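Local coordinates for protein glia-derived nexin (PDB 4DY0) that inhibits serine proteases, including thrombin, trypsin and urokinase, as a heparin-binding serpin, and promotes neurite extension by inhibiting thrombin, at residues A[198-209]-A[265-276]. Residues are numbered along the deposited sequence; the frame is centred on the assembly and turned at random.
Sequences VPMLAQLSVFRC and MVPKRVQVILPK
Met265 lays its CB over one face of the Arg208 guanidinium and, bent at chi3 (-54°), brings CE round to 3.2 Å from NH1 of Arg208, whose NE forms a salt bridge with Glu224. Val266 then opens an unbroken run of antiparallel pairing with strand 195-213, exchanging two rather long backbone bonds with Cys209. The run illustrates how prolines fit antiparallel strands: Pro267 and Pro275 occupy non-hydrogen-bonded pairs, where a missing N-H costs nothing on this side, while the hydrogen-bonded pairs carry the backbone bonds. Pro267 CB meets Val206 CG1 at 3.9 Å and its CG packs against Arg208 CG. On the other face Lys268 passes CG 3.5 Å from Cys209 SG. The stem of the poorly ordered Arg269 runs obliquely past Leu204 CD2. Val270 CG2 packs against Cys209 SG, 3.8 Å away. Gln271 folds back at chi2 (-74°) and crosses Leu204 at about a right angle, CG to CG 3.8 Å, while its backbone bonds to Pro350 and Phe352 on the far side. Val272 CG2 reaches Phe207 CD2 at 3.5 Å, and both residues also touch Ile223. Ile273 splits its branches: CG1 packs on Ala202 CB, CG2 on Met200 SD at 3.7 Å. Leu274 and Leu201 trade backbone bonds in both directions; Pro275 lies alongside Met200. The backbone N-H of Lys276 bonds to Pro199 O, and its CB meets Leu201 CD2 at 3.5 Å before NZ departs to Glu330. Main-chain bonds thus hold the centre of serpin sheet C, where strand 184-189 borders 195-213 and strand 351-353 borders 266-284. Arg269 lies near Arg346 of the predicted reactive bond, so exposed Leu204, Val206 and Arg269 probably sit beside the protease-facing loop.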
loop_
_atom_site.group_PDB
_atom_site.type_symbol
_atom_site.label_atom_id
_atom_site.label_comp_id
_atom_site.label_asym_id
_atom_site.label_seq_id
_atom_site.Cartn_x
_atom_site.Cartn_y
_atom_site.Cartn_z
ATOM N N VAL A 198 1.853 1.143 25.185
ATOM C CA VAL A 198 2.555 0.821 23.979
ATOM C C VAL A 198 4.013 1.128 24.073
ATOM O O VAL A 198 4.362 2.125 24.578
ATOM C CB VAL A 198 1.962 1.634 22.800
ATOM C CG1 VAL A 198 2.557 1.281 21.529
ATOM C CG2 VAL A 198 0.518 1.485 22.762
ATOM N N PRO A 199 4.860 0.250 23.563
ATOM C CA PRO A 199 6.286 0.542 23.467
ATOM C C PRO A 199 6.490 1.657 22.454
ATOM O O PRO A 199 5.967 1.581 21.338
ATOM C CB PRO A 199 6.885 -0.761 22.920
ATOM C CG PRO A 199 5.795 -1.788 22.989
ATOM C CD PRO A 199 4.508 -1.049 22.967
ATOM N N MET A 200 7.229 2.693 22.829
ATOM C CA MET A 200 7.475 3.780 21.893
ATOM C C MET A 200 8.946 4.150 21.752
ATOM O O MET A 200 9.665 4.283 22.741
ATOM C CB MET A 200 6.646 5.008 22.260
ATOM C CG MET A 200 5.156 4.786 22.110
ATOM S SD MET A 200 4.250 6.332 22.124
ATOM C CE MET A 200 2.560 5.736 22.224
ATOM N N LEU A 201 9.375 4.306 20.505
ATOM C CA LEU A 201 10.708 4.790 20.191
ATOM C C LEU A 201 10.782 6.275 20.506
ATOM O O LEU A 201 9.793 6.997 20.349
ATOM C CB LEU A 201 10.999 4.584 18.706
ATOM C CG LEU A 201 10.577 3.245 18.093
ATOM C CD1 LEU A 201 10.595 3.318 16.572
ATOM C CD2 LEU A 201 11.456 2.110 18.592
ATOM N N ALA A 202 11.952 6.729 20.945
ATOM C CA ALA A 202 12.167 8.149 21.214
ATOM C C ALA A 202 13.583 8.567 20.865
ATOM O O ALA A 202 14.540 7.865 21.176
ATOM C CB ALA A 202 11.878 8.467 22.669
ATOM N N GLN A 203 13.709 9.716 20.216
ATOM C CA GLN A 203 15.012 10.310 19.980
ATOM C C GLN A 203 14.874 11.807 19.744
ATOM O O GLN A 203 13.862 12.278 19.223
ATOM C CB GLN A 203 15.700 9.653 18.786
ATOM C CG GLN A 203 15.274 10.216 17.444
ATOM C CD GLN A 203 16.066 9.633 16.298
ATOM O OE1 GLN A 203 17.048 10.222 15.845
ATOM N NE2 GLN A 203 15.654 8.459 15.829
ATOM N N LEU A 204 15.897 12.550 20.146
ATOM C CA LEU A 204 15.961 13.976 19.895
ATOM C C LEU A 204 16.932 14.169 18.744
ATOM O O LEU A 204 18.103 13.805 18.844
ATOM C CB LEU A 204 16.473 14.704 21.136
ATOM C CG LEU A 204 16.078 16.169 21.332
ATOM C CD1 LEU A 204 16.942 16.810 22.415
ATOM C CD2 LEU A 204 16.179 16.948 20.031
ATOM N N SER A 205 16.445 14.730 17.645
ATOM C CA SER A 205 17.252 14.838 16.440
ATOM C C SER A 205 16.610 15.812 15.456
ATOM O O SER A 205 15.527 16.334 15.716
ATOM C CB SER A 205 17.420 13.455 15.806
ATOM O OG SER A 205 18.218 13.509 14.640
ATOM N N VAL A 206 17.278 16.059 14.334
ATOM C CA VAL A 206 16.757 16.968 13.320
ATOM C C VAL A 206 15.923 16.207 12.294
ATOM O O VAL A 206 16.389 15.246 11.688
ATOM C CB VAL A 206 17.891 17.745 12.599
ATOM C CG1 VAL A 206 17.311 18.732 11.592
ATOM C CG2 VAL A 206 18.772 18.475 13.608
ATOM N N PHE A 207 14.680 16.637 12.116
ATOM C CA PHE A 207 13.787 16.036 11.135
ATOM C C PHE A 207 13.006 17.130 10.428
ATOM O O PHE A 207 12.688 18.163 11.024
ATOM C CB PHE A 207 12.794 15.084 11.809
ATOM C CG PHE A 207 13.413 13.821 12.334
ATOM C CD1 PHE A 207 13.784 12.805 11.470
ATOM C CD2 PHE A 207 13.609 13.646 13.694
ATOM C CE1 PHE A 207 14.352 11.638 11.951
ATOM C CE2 PHE A 207 14.172 12.483 14.183
ATOM C CZ PHE A 207 14.543 11.475 13.310
ATOM N N ARG A 208 12.696 16.903 9.158
ATOM C CA ARG A 208 11.814 17.800 8.432
ATOM C C ARG A 208 10.390 17.622 8.947
ATOM O O ARG A 208 9.885 16.503 9.037
ATOM C CB ARG A 208 11.893 17.528 6.929
ATOM C CG ARG A 208 13.134 18.128 6.272
ATOM C CD ARG A 208 13.502 17.414 4.976
ATOM N NE ARG A 208 12.385 17.357 4.037
ATOM C CZ ARG A 208 12.080 18.323 3.179
ATOM N NH1 ARG A 208 11.044 18.182 2.362
ATOM N NH2 ARG A 208 12.808 19.433 3.138
ATOM N N CYS A 209 9.750 18.722 9.316
ATOM C CA CYS A 209 8.367 18.646 9.758
ATOM C C CYS A 209 7.653 19.970 9.624
ATOM O O CYS A 209 8.260 20.991 9.315
ATOM C CB CYS A 209 8.274 18.132 11.196
ATOM S SG CYS A 209 9.324 18.996 12.361
ATOM N N MET A 265 7.440 21.626 4.933
ATOM C CA MET A 265 8.382 21.021 5.867
ATOM C C MET A 265 9.734 21.708 5.808
ATOM O O MET A 265 10.277 21.941 4.730
ATOM C CB MET A 265 8.581 19.539 5.551
ATOM C CG MET A 265 7.350 18.687 5.719
ATOM S SD MET A 265 7.728 16.935 5.508
ATOM C CE MET A 265 8.533 16.959 3.908
ATOM N N VAL A 266 10.270 22.030 6.977
ATOM C CA VAL A 266 11.636 22.511 7.091
ATOM C C VAL A 266 12.300 21.685 8.172
ATOM O O VAL A 266 11.637 21.255 9.120
ATOM C CB VAL A 266 11.696 23.995 7.494
ATOM C CG1 VAL A 266 11.197 24.872 6.363
ATOM C CG2 VAL A 266 10.896 24.232 8.772
ATOM N N PRO A 267 13.607 21.446 8.035
ATOM C CA PRO A 267 14.278 20.664 9.060
ATOM C C PRO A 267 14.253 21.405 10.394
ATOM O O PRO A 267 14.362 22.630 10.422
ATOM C CB PRO A 267 15.718 20.549 8.535
ATOM C CG PRO A 267 15.630 20.841 7.070
ATOM C CD PRO A 267 14.502 21.816 6.926
ATOM N N LYS A 268 14.097 20.669 11.489
ATOM C CA LYS A 268 14.219 21.261 12.813
ATOM C C LYS A 268 14.456 20.214 13.896
ATOM O O LYS A 268 14.127 19.036 13.729
ATOM C CB LYS A 268 13.009 22.140 13.148
ATOM C CG LYS A 268 11.725 21.382 13.426
ATOM C CD LYS A 268 10.553 22.338 13.631
ATOM C CE LYS A 268 10.286 23.172 12.381
ATOM N NZ LYS A 268 9.072 24.029 12.523
ATOM N N ARG A 269 15.049 20.657 14.998
ATOM C CA ARG A 269 15.370 19.798 16.126
ATOM C C ARG A 269 14.084 19.429 16.851
ATOM O O ARG A 269 13.355 20.312 17.311
ATOM C CB ARG A 269 16.322 20.542 17.060
ATOM C CG ARG A 269 16.883 19.727 18.207
ATOM C CD ARG A 269 18.127 20.407 18.771
ATOM N NE ARG A 269 18.246 20.234 20.217
ATOM C CZ ARG A 269 17.752 21.085 21.115
ATOM N NH1 ARG A 269 17.102 22.175 20.720
ATOM N NH2 ARG A 269 17.908 20.846 22.411
ATOM N N VAL A 270 13.803 18.129 16.948
ATOM C CA VAL A 270 12.536 17.656 17.506
ATOM C C VAL A 270 12.685 16.409 18.370
ATOM O O VAL A 270 13.453 15.508 18.041
ATOM C CB VAL A 270 11.533 17.301 16.394
ATOM C CG1 VAL A 270 10.116 17.323 16.942
ATOM C CG2 VAL A 270 11.670 18.253 15.222
ATOM N N GLN A 271 11.939 16.365 19.473
ATOM C CA GLN A 271 11.790 15.136 20.245
ATOM C C GLN A 271 10.701 14.272 19.618
ATOM O O GLN A 271 9.513 14.582 19.728
ATOM C CB GLN A 271 11.437 15.441 21.701
ATOM C CG GLN A 271 12.605 15.319 22.672
ATOM C CD GLN A 271 12.992 13.874 22.947
ATOM O OE1 GLN A 271 13.976 13.607 23.635
ATOM N NE2 GLN A 271 12.215 12.937 22.415
ATOM N N VAL A 272 11.108 13.199 18.950
ATOM C CA VAL A 272 10.165 12.303 18.290
ATOM C C VAL A 272 9.814 11.131 19.191
ATOM O O VAL A 272 10.692 10.505 19.779
ATOM C CB VAL A 272 10.727 11.751 16.967
ATOM C CG1 VAL A 272 9.704 10.846 16.295
ATOM C CG2 VAL A 272 11.124 12.895 16.040
ATOM N N ILE A 273 8.524 10.847 19.305
ATOM C CA ILE A 273 8.063 9.709 20.087
ATOM C C ILE A 273 7.029 8.939 19.271
ATOM O O ILE A 273 5.987 9.477 18.892
ATOM C CB ILE A 273 7.534 10.155 21.456
ATOM C CG1 ILE A 273 8.690 10.735 22.279
ATOM C CG2 ILE A 273 6.877 8.995 22.200
ATOM C CD1 ILE A 273 8.421 10.802 23.756
ATOM N N LEU A 274 7.347 7.679 18.995
ATOM C CA LEU A 274 6.698 6.913 17.937
ATOM C C LEU A 274 6.486 5.478 18.409
ATOM O O LEU A 274 7.405 4.865 18.948
ATOM C CB LEU A 274 7.621 6.903 16.717
ATOM C CG LEU A 274 7.104 6.660 15.303
ATOM C CD1 LEU A 274 8.240 6.141 14.448
ATOM C CD2 LEU A 274 5.954 5.680 15.293
ATOM N N PRO A 275 5.275 4.932 18.222
ATOM C CA PRO A 275 5.079 3.543 18.607
ATOM C C PRO A 275 6.049 2.616 17.887
ATOM O O PRO A 275 6.256 2.739 16.676
ATOM C CB PRO A 275 3.652 3.254 18.147
ATOM C CG PRO A 275 2.977 4.569 18.224
ATOM C CD PRO A 275 4.018 5.562 17.788
ATOM N N LYS A 276 6.658 1.713 18.641
ATOM C CA LYS A 276 7.405 0.618 18.051
ATOM C C LYS A 276 6.400 -0.508 17.830
ATOM O O LYS A 276 5.833 -1.030 18.786
ATOM C CB LYS A 276 8.526 0.175 18.992
ATOM C CG LYS A 276 8.894 -1.297 18.876
ATOM C CD LYS A 276 10.325 -1.557 19.322
ATOM C CE LYS A 276 10.614 -3.046 19.335
ATOM N NZ LYS A 276 11.877 -3.356 18.619
#